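Local coordinates for dihydrofolate reductase (Coxiella burnetii, PDB 3TQ9), which probably catalyses the NADPH-dependent reduction of 7,8-dihydrofolate to 5,6,7,8-tetrahydrofolate, a key step of folate metabolism, at residues A[4-9]-A[111-116]; A[57-62]-A[75-80]. One frame throughout, in Å; residues are numbered along the deposited sequence.

Both contacts are parallel strand pairings in the eight-stranded mixed sheet of the dihydrofolate reductase fold. Contact 1 joins strands 2-10 and 111-117 in the middle of the sheet. Contact 2 joins strands 59-63 and 74-77 at one border, where 74-77 is outermost. Strands 40-44 and 92-97 lie between the two pairs. The centres are 19 Å apart, and the nearest atoms about 7 Å. Along the chain both segments of contact 2 come between those of contact 1. Both contacts reach the same methotrexate molecule. Contact 1 binds its diaminopteridine end, and R58 of contact 2 binds its alpha-carboxylate, so one inhibitor molecule bridges the two contacts.

Contact 1: residues A[4-9]-A[111-116]; sequences TLIAAM and KMILTI. With MTX (methotrexate), chain C.
L5, A7 and M9 pair with K111, I113 and T115 through five backbone hydrogen bonds of a parallel ladder. L5 N donates to K111 O, and L5 O accepts from I113 N. Two residues on, A7 N donates to I113 O and A7 O accepts from T115 N. M9 N closes the series on T115 O at 2.7 Å. CA-H...O contacts run beside these bonds, as from I6 CA to I113 O at 3.2 Å.

Apolar contacts divide between the two faces. On the face of A7, M9 and L114, the M9 chain turns at chi3 (66°). This lays M9 CE against L114 CD2 at 3.7 Å, the two side chains meeting at a slant. The same L114 CD2 also meets A7 CB at 4.0 Å. On the other face, I6 CG1 packs against I113 CB, while T4 CG2 reaches I113 CG1. Helix 26-36 covers I6 and I113 there. On this face too, the A8 methyl packs against the diaminopteridine, with A8 CB 3.4 Å from methotrexate N1.

Polar contacts hold the ligands. The 4-amino group of methotrexate, NA4, donates to I6 O at 2.8 Å, with a bent angle of 140°. T115 OG1 is hydrogen-bonded to D28, which also binds the inhibitor. A8 O accepts from the carboxamide nitrogen of NADPH.

The carbonyls from L5 to A8 thus alternate. Those of L5 and A7 serve strand 111-117. Those of I6 and A8 serve inhibitor and cofactor.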
loop_
_atom_site.group_PDB
_atom_site.type_symbol
_atom_site.label_atom_id
_atom_site.label_comp_id
_atom_site.label_asym_id
_atom_site.label_seq_id
_atom_site.Cartn_x
_atom_site.Cartn_y
_atom_site.Cartn_z
ATOM N N THR A 4 -4.148 -4.909 -6.015
ATOM C CA THR A 4 -2.862 -5.306 -5.495
ATOM C C THR A 4 -2.503 -4.481 -4.274
ATOM O O THR A 4 -2.588 -3.253 -4.314
ATOM C CB THR A 4 -1.789 -5.096 -6.546
ATOM O OG1 THR A 4 -2.087 -5.906 -7.689
ATOM C CG2 THR A 4 -0.420 -5.470 -5.996
ATOM N N LEU A 5 -2.118 -5.160 -3.191
ATOM C CA LEU A 5 -1.579 -4.491 -2.006
ATOM C C LEU A 5 -0.066 -4.566 -2.086
ATOM O O LEU A 5 0.485 -5.643 -2.298
ATOM C CB LEU A 5 -2.052 -5.166 -0.714
ATOM C CG LEU A 5 -3.450 -4.876 -0.149
ATOM C CD1 LEU A 5 -4.489 -4.871 -1.219
ATOM C CD2 LEU A 5 -3.803 -5.900 0.908
ATOM N N ILE A 6 0.599 -3.423 -1.932
ATOM C CA ILE A 6 2.054 -3.364 -1.825
ATOM C C ILE A 6 2.400 -2.795 -0.446
ATOM O O ILE A 6 1.911 -1.731 -0.064
ATOM C CB ILE A 6 2.692 -2.530 -2.992
ATOM C CG1 ILE A 6 4.218 -2.667 -2.997
ATOM C CG2 ILE A 6 2.287 -1.057 -2.937
ATOM C CD1 ILE A 6 4.859 -2.124 -4.251
ATOM N N ALA A 7 3.203 -3.525 0.322
ATOM C CA ALA A 7 3.550 -3.089 1.678
ATOM C C ALA A 7 4.969 -3.498 2.020
ATOM O O ALA A 7 5.442 -4.527 1.550
ATOM C CB ALA A 7 2.577 -3.667 2.686
ATOM N N ALA A 8 5.655 -2.657 2.797
ATOM C CA ALA A 8 6.925 -3.011 3.412
ATOM C C ALA A 8 6.664 -3.188 4.900
ATOM O O ALA A 8 6.028 -2.337 5.530
ATOM C CB ALA A 8 7.961 -1.936 3.177
ATOM N N MET A 9 7.143 -4.297 5.453
ATOM C CA MET A 9 6.849 -4.667 6.837
ATOM C C MET A 9 7.982 -5.496 7.410
ATOM O O MET A 9 8.694 -6.150 6.661
ATOM C CB MET A 9 5.554 -5.482 6.886
ATOM C CG MET A 9 5.691 -6.900 6.321
ATOM S SD MET A 9 4.141 -7.780 6.227
ATOM C CE MET A 9 3.305 -6.795 4.983
ATOM N N LYS A 111 -3.841 -9.655 -5.438
ATOM C CA LYS A 111 -2.397 -9.872 -5.366
ATOM C C LYS A 111 -1.795 -9.073 -4.220
ATOM O O LYS A 111 -2.299 -8.005 -3.864
ATOM C CB LYS A 111 -1.738 -9.442 -6.679
ATOM C CG LYS A 111 -0.445 -10.181 -6.965
ATOM C CD LYS A 111 0.361 -9.601 -8.141
ATOM C CE LYS A 111 1.641 -10.447 -8.380
ATOM N NZ LYS A 111 2.615 -9.839 -9.339
ATOM N N MET A 112 -0.716 -9.603 -3.641
ATOM C CA MET A 112 0.093 -8.875 -2.653
ATOM C C MET A 112 1.564 -8.825 -3.084
ATOM O O MET A 112 2.106 -9.817 -3.564
ATOM C CB MET A 112 -0.030 -9.514 -1.261
ATOM C CG MET A 112 -1.395 -9.320 -0.613
ATOM S SD MET A 112 -1.374 -9.390 1.182
ATOM C CE MET A 112 -1.184 -11.147 1.442
ATOM N N ILE A 113 2.193 -7.663 -2.926
ATOM C CA ILE A 113 3.628 -7.512 -3.145
ATOM C C ILE A 113 4.237 -7.004 -1.854
ATOM O O ILE A 113 4.128 -5.819 -1.531
ATOM C CB ILE A 113 3.931 -6.539 -4.288
ATOM C CG1 ILE A 113 3.205 -7.003 -5.550
ATOM C CG2 ILE A 113 5.444 -6.440 -4.517
ATOM C CD1 ILE A 113 3.670 -6.335 -6.821
ATOM N N LEU A 114 4.880 -7.908 -1.118
ATOM C CA LEU A 114 5.310 -7.623 0.253
ATOM C C LEU A 114 6.834 -7.651 0.443
ATOM O O LEU A 114 7.490 -8.637 0.096
ATOM C CB LEU A 114 4.667 -8.629 1.214
ATOM C CG LEU A 114 3.143 -8.773 1.155
ATOM C CD1 LEU A 114 2.702 -9.891 2.097
ATOM C CD2 LEU A 114 2.445 -7.443 1.484
ATOM N N THR A 115 7.386 -6.564 0.990
ATOM C CA THR A 115 8.777 -6.536 1.439
ATOM C C THR A 115 8.776 -6.865 2.927
ATOM O O THR A 115 8.257 -6.088 3.726
ATOM C CB THR A 115 9.440 -5.152 1.213
ATOM O OG1 THR A 115 9.198 -4.705 -0.126
ATOM C CG2 THR A 115 10.954 -5.219 1.453
ATOM N N ILE A 116 9.324 -8.023 3.297
ATOM C CA ILE A 116 9.393 -8.433 4.705
ATOM C C ILE A 116 10.814 -8.288 5.215
ATOM O O ILE A 116 11.705 -9.024 4.798
ATOM C CB ILE A 116 8.921 -9.876 4.925
ATOM C CG1 ILE A 116 7.516 -10.063 4.347
ATOM C CG2 ILE A 116 8.918 -10.205 6.413
ATOM C CD1 ILE A 116 7.139 -11.501 4.123
HETATM N N1 MTX C . 7.443 0.273 0.617
HETATM C C2 MTX C . 6.727 -0.729 -0.014
HETATM N NA2 MTX C . 7.341 -1.830 -0.415
HETATM N N3 MTX C . 5.369 -0.598 -0.228
HETATM C C4 MTX C . 4.698 0.535 0.175
HETATM N NA4 MTX C . 3.388 0.648 -0.039
HETATM C C4A MTX C . 5.404 1.551 0.809
HETATM N N5 MTX C . 4.741 2.692 1.216
HETATM C C6 MTX C . 5.432 3.700 1.835
HETATM C C7 MTX C . 6.808 3.580 2.063
HETATM N N8 MTX C . 7.485 2.440 1.653
HETATM C C8A MTX C . 6.785 1.420 1.029
HETATM C C9 MTX C . 4.653 4.919 2.250
HETATM N N10 MTX C . 5.522 6.079 2.362
HETATM C CM MTX C . 5.654 6.675 3.707
HETATM C C11 MTX C . 8.025 7.377 -0.789
HETATM C C12 MTX C . 8.229 7.832 0.503
HETATM C C13 MTX C . 7.407 7.399 1.537
HETATM C C14 MTX C . 6.361 6.509 1.282
HETATM C C15 MTX C . 6.163 6.063 -0.026
HETATM C C16 MTX C . 6.991 6.496 -1.056
HETATM C C MTX C . 8.930 7.862 -1.882
HETATM O O MTX C . 9.652 9.059 -1.680
HETATM N N MTX C . 9.036 7.174 -3.015
HETATM C CA MTX C . 9.356 7.851 -4.258
HETATM C CT MTX C . 8.737 7.166 -5.422
HETATM O O1 MTX C . 8.209 6.049 -5.275
HETATM O O2 MTX C . 8.738 7.724 -6.543
HETATM C CB MTX C . 10.860 7.966 -4.487
HETATM C CG MTX C . 11.662 6.846 -3.843
HETATM C CD MTX C . 13.120 7.097 -4.142
HETATM O OE1 MTX C . 13.676 6.479 -5.086
HETATM O OE2 MTX C . 13.775 7.927 -3.455
#

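Contact 2: residues A[57-62]-A[75-80]; sequences HRRNIV and DIFYSL. With MTX (methotrexate), chain C.
The edge of the parallel part of the dihydrofolate reductase sheet is formed here, and residues 57-62 run from the methotrexate site into the sheet. Strand 59-63 pairs with the outermost strand, 74-77. D75 N donates to N60 O, V62 N to D75 O at 2.7 Å, and F77 N to V62 O. I61 stands opposite D75, and V62 opposite I76.

R58 grips the inhibitor's alpha-carboxylate end-on. R58 NH1 donates to methotrexate O1 at 2.9 Å and R58 NH2 to methotrexate O2 at 2.7 Å. Both bonds are nearly straight, at 174° and 170°. The carboxylate lies at the guanidinium edge, and its carbon CT is in the guanidinium plane. R58 NH2 also donates to P56 O, which would help to fix the group's rotation. N60 ND2 bonds L55 O and makes a weak bond to R58 O.

At the sheet border V62 CB meets I76 CD1. On the face of I61 and D75, I61 CG2 touches the F77 ring at its edge, 3.3 Å from F77 CD2, a tight approach. F77 also packs against D82, A83 and A86 of helix 80-86, whose N-cap is S79, with OG bonded to D82 N.

A salt bridge finishes this border. R59 is extended from CG to NE and crosses D75 at about a right angle, the guanidinium and carboxylate planes 75° apart. Gripping side-on, R59 NE and R59 NH2 share one oxygen, D75 OD2, at 2.7 and 2.9 Å. Both meet it nearly along its C-O axis, one slightly to each side of the carboxylate plane.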
loop_
_atom_site.group_PDB
_atom_site.type_symbol
_atom_site.label_atom_id
_atom_site.label_comp_id
_atom_site.label_asym_id
_atom_site.label_seq_id
_atom_site.Cartn_x
_atom_site.Cartn_y
_atom_site.Cartn_z
ATOM N N HIS A 57 4.484 10.961 -11.491
ATOM C CA HIS A 57 4.271 9.979 -12.557
ATOM C C HIS A 57 3.319 8.841 -12.172
ATOM O O HIS A 57 3.417 7.731 -12.705
ATOM C CB HIS A 57 5.614 9.407 -13.022
ATOM C CG HIS A 57 6.649 10.450 -13.303
ATOM N ND1 HIS A 57 6.385 11.571 -14.061
ATOM C CD2 HIS A 57 7.949 10.535 -12.943
ATOM C CE1 HIS A 57 7.478 12.306 -14.149
ATOM N NE2 HIS A 57 8.441 11.699 -13.480
ATOM N N ARG A 58 2.400 9.142 -11.259
ATOM C CA ARG A 58 1.359 8.223 -10.809
ATOM C C ARG A 58 0.093 9.005 -10.513
ATOM O O ARG A 58 0.152 10.180 -10.142
ATOM C CB ARG A 58 1.772 7.544 -9.512
ATOM C CG ARG A 58 2.509 6.267 -9.691
ATOM C CD ARG A 58 3.512 6.082 -8.593
ATOM N NE ARG A 58 4.630 7.001 -8.748
ATOM C CZ ARG A 58 5.730 6.970 -8.007
ATOM N NH1 ARG A 58 5.874 6.061 -7.046
ATOM N NH2 ARG A 58 6.691 7.855 -8.229
ATOM N N ARG A 59 -1.048 8.343 -10.663
ATOM C CA ARG A 59 -2.313 8.932 -10.271
ATOM C C ARG A 59 -2.458 8.692 -8.791
ATOM O O ARG A 59 -2.700 7.562 -8.362
ATOM C CB ARG A 59 -3.485 8.317 -11.035
ATOM C CG ARG A 59 -4.801 9.003 -10.759
ATOM C CD ARG A 59 -5.901 8.436 -11.619
ATOM N NE ARG A 59 -7.204 8.927 -11.187
ATOM C CZ ARG A 59 -8.372 8.493 -11.649
ATOM N NH1 ARG A 59 -8.424 7.532 -12.570
ATOM N NH2 ARG A 59 -9.496 9.022 -11.182
ATOM N N ASN A 60 -2.271 9.750 -8.008
ATOM C CA ASN A 60 -2.395 9.652 -6.579
ATOM C C ASN A 60 -3.854 9.753 -6.223
ATOM O O ASN A 60 -4.502 10.732 -6.577
ATOM C CB ASN A 60 -1.621 10.765 -5.896
ATOM C CG ASN A 60 -0.136 10.538 -5.923
ATOM O OD1 ASN A 60 0.464 10.257 -4.894
ATOM N ND2 ASN A 60 0.472 10.668 -7.096
ATOM N N ILE A 61 -4.372 8.739 -5.533
ATOM C CA ILE A 61 -5.764 8.723 -5.095
ATOM C C ILE A 61 -5.790 8.626 -3.585
ATOM O O ILE A 61 -5.232 7.681 -3.019
ATOM C CB ILE A 61 -6.540 7.540 -5.707
ATOM C CG1 ILE A 61 -6.375 7.532 -7.233
ATOM C CG2 ILE A 61 -8.009 7.618 -5.332
ATOM C CD1 ILE A 61 -7.263 6.561 -7.956
ATOM N N VAL A 62 -6.427 9.600 -2.935
ATOM C CA VAL A 62 -6.473 9.669 -1.463
ATOM C C VAL A 62 -7.898 9.482 -0.900
ATOM O O VAL A 62 -8.855 10.105 -1.377
ATOM C CB VAL A 62 -5.865 11.010 -0.960
ATOM C CG1 VAL A 62 -5.948 11.121 0.568
ATOM C CG2 VAL A 62 -4.409 11.156 -1.459
ATOM N N ASP A 75 -6.473 12.826 -6.493
ATOM C CA ASP A 75 -7.928 12.662 -6.532
ATOM C C ASP A 75 -8.390 12.204 -5.163
ATOM O O ASP A 75 -7.780 11.320 -4.572
ATOM C CB ASP A 75 -8.358 11.616 -7.567
ATOM C CG ASP A 75 -8.025 12.017 -8.979
ATOM O OD1 ASP A 75 -7.685 13.197 -9.205
ATOM O OD2 ASP A 75 -8.101 11.143 -9.873
ATOM N N ILE A 76 -9.463 12.815 -4.666
ATOM C CA ILE A 76 -10.036 12.475 -3.364
ATOM C C ILE A 76 -11.277 11.628 -3.551
ATOM O O ILE A 76 -12.130 11.955 -4.363
ATOM C CB ILE A 76 -10.480 13.724 -2.599
ATOM C CG1 ILE A 76 -9.329 14.727 -2.469
ATOM C CG2 ILE A 76 -11.030 13.335 -1.231
ATOM C CD1 ILE A 76 -8.217 14.262 -1.589
ATOM N N PHE A 77 -11.377 10.542 -2.795
ATOM C CA PHE A 77 -12.609 9.760 -2.730
ATOM C C PHE A 77 -12.996 9.558 -1.276
ATOM O O PHE A 77 -12.146 9.581 -0.388
ATOM C CB PHE A 77 -12.437 8.411 -3.425
ATOM C CG PHE A 77 -12.351 8.500 -4.928
ATOM C CD1 PHE A 77 -13.497 8.447 -5.708
ATOM C CD2 PHE A 77 -11.119 8.601 -5.560
ATOM C CE1 PHE A 77 -13.417 8.506 -7.094
ATOM C CE2 PHE A 77 -11.025 8.662 -6.938
ATOM C CZ PHE A 77 -12.178 8.615 -7.710
ATOM N N TYR A 78 -14.282 9.360 -1.031
ATOM C CA TYR A 78 -14.786 9.331 0.332
ATOM C C TYR A 78 -14.969 7.913 0.887
ATOM O O TYR A 78 -15.408 7.736 2.022
ATOM C CB TYR A 78 -16.069 10.154 0.430
ATOM C CG TYR A 78 -15.874 11.609 0.030
ATOM C CD1 TYR A 78 -14.758 12.328 0.458
ATOM C CD2 TYR A 78 -16.810 12.268 -0.754
ATOM C CE1 TYR A 78 -14.573 13.645 0.105
ATOM C CE2 TYR A 78 -16.634 13.597 -1.110
ATOM C CZ TYR A 78 -15.510 14.274 -0.676
ATOM O OH TYR A 78 -15.315 15.585 -1.018
ATOM N N SER A 79 -14.608 6.910 0.095
ATOM C CA SER A 79 -14.531 5.548 0.584
ATOM C C SER A 79 -13.651 4.805 -0.370
ATOM O O SER A 79 -13.449 5.260 -1.494
ATOM C CB SER A 79 -15.916 4.900 0.646
ATOM O OG SER A 79 -16.643 5.135 -0.548
ATOM N N LEU A 80 -13.108 3.677 0.076
ATOM C CA LEU A 80 -12.348 2.807 -0.807
ATOM C C LEU A 80 -13.261 2.294 -1.911
ATOM O O LEU A 80 -12.818 2.123 -3.039
ATOM C CB LEU A 80 -11.728 1.633 -0.039
ATOM C CG LEU A 80 -10.880 0.644 -0.841
ATOM C CD1 LEU A 80 -9.705 1.344 -1.518
ATOM C CD2 LEU A 80 -10.398 -0.497 0.067
HETATM N N1 MTX C . 7.443 0.273 0.617
HETATM C C2 MTX C . 6.727 -0.729 -0.014
HETATM N NA2 MTX C . 7.341 -1.830 -0.415
HETATM N N3 MTX C . 5.369 -0.598 -0.228
HETATM C C4 MTX C . 4.698 0.535 0.175
HETATM N NA4 MTX C . 3.388 0.648 -0.039
HETATM C C4A MTX C . 5.404 1.551 0.809
HETATM N N5 MTX C . 4.741 2.692 1.216
HETATM C C6 MTX C . 5.432 3.700 1.835
HETATM C C7 MTX C . 6.808 3.580 2.063
HETATM N N8 MTX C . 7.485 2.440 1.653
HETATM C C8A MTX C . 6.785 1.420 1.029
HETATM C C9 MTX C . 4.653 4.919 2.250
HETATM N N10 MTX C . 5.522 6.079 2.362
HETATM C CM MTX C . 5.654 6.675 3.707
HETATM C C11 MTX C . 8.025 7.377 -0.789
HETATM C C12 MTX C . 8.229 7.832 0.503
HETATM C C13 MTX C . 7.407 7.399 1.537
HETATM C C14 MTX C . 6.361 6.509 1.282
HETATM C C15 MTX C . 6.163 6.063 -0.026
HETATM C C16 MTX C . 6.991 6.496 -1.056
HETATM C C MTX C . 8.930 7.862 -1.882
HETATM O O MTX C . 9.652 9.059 -1.680
HETATM N N MTX C . 9.036 7.174 -3.015
HETATM C CA MTX C . 9.356 7.851 -4.258
HETATM C CT MTX C . 8.737 7.166 -5.422
HETATM O O1 MTX C . 8.209 6.049 -5.275
HETATM O O2 MTX C . 8.738 7.724 -6.543
HETATM C CB MTX C . 10.860 7.966 -4.487
HETATM C CG MTX C . 11.662 6.846 -3.843
HETATM C CD MTX C . 13.120 7.097 -4.142
HETATM O OE1 MTX C . 13.676 6.479 -5.086
HETATM O OE2 MTX C . 13.775 7.927 -3.455
#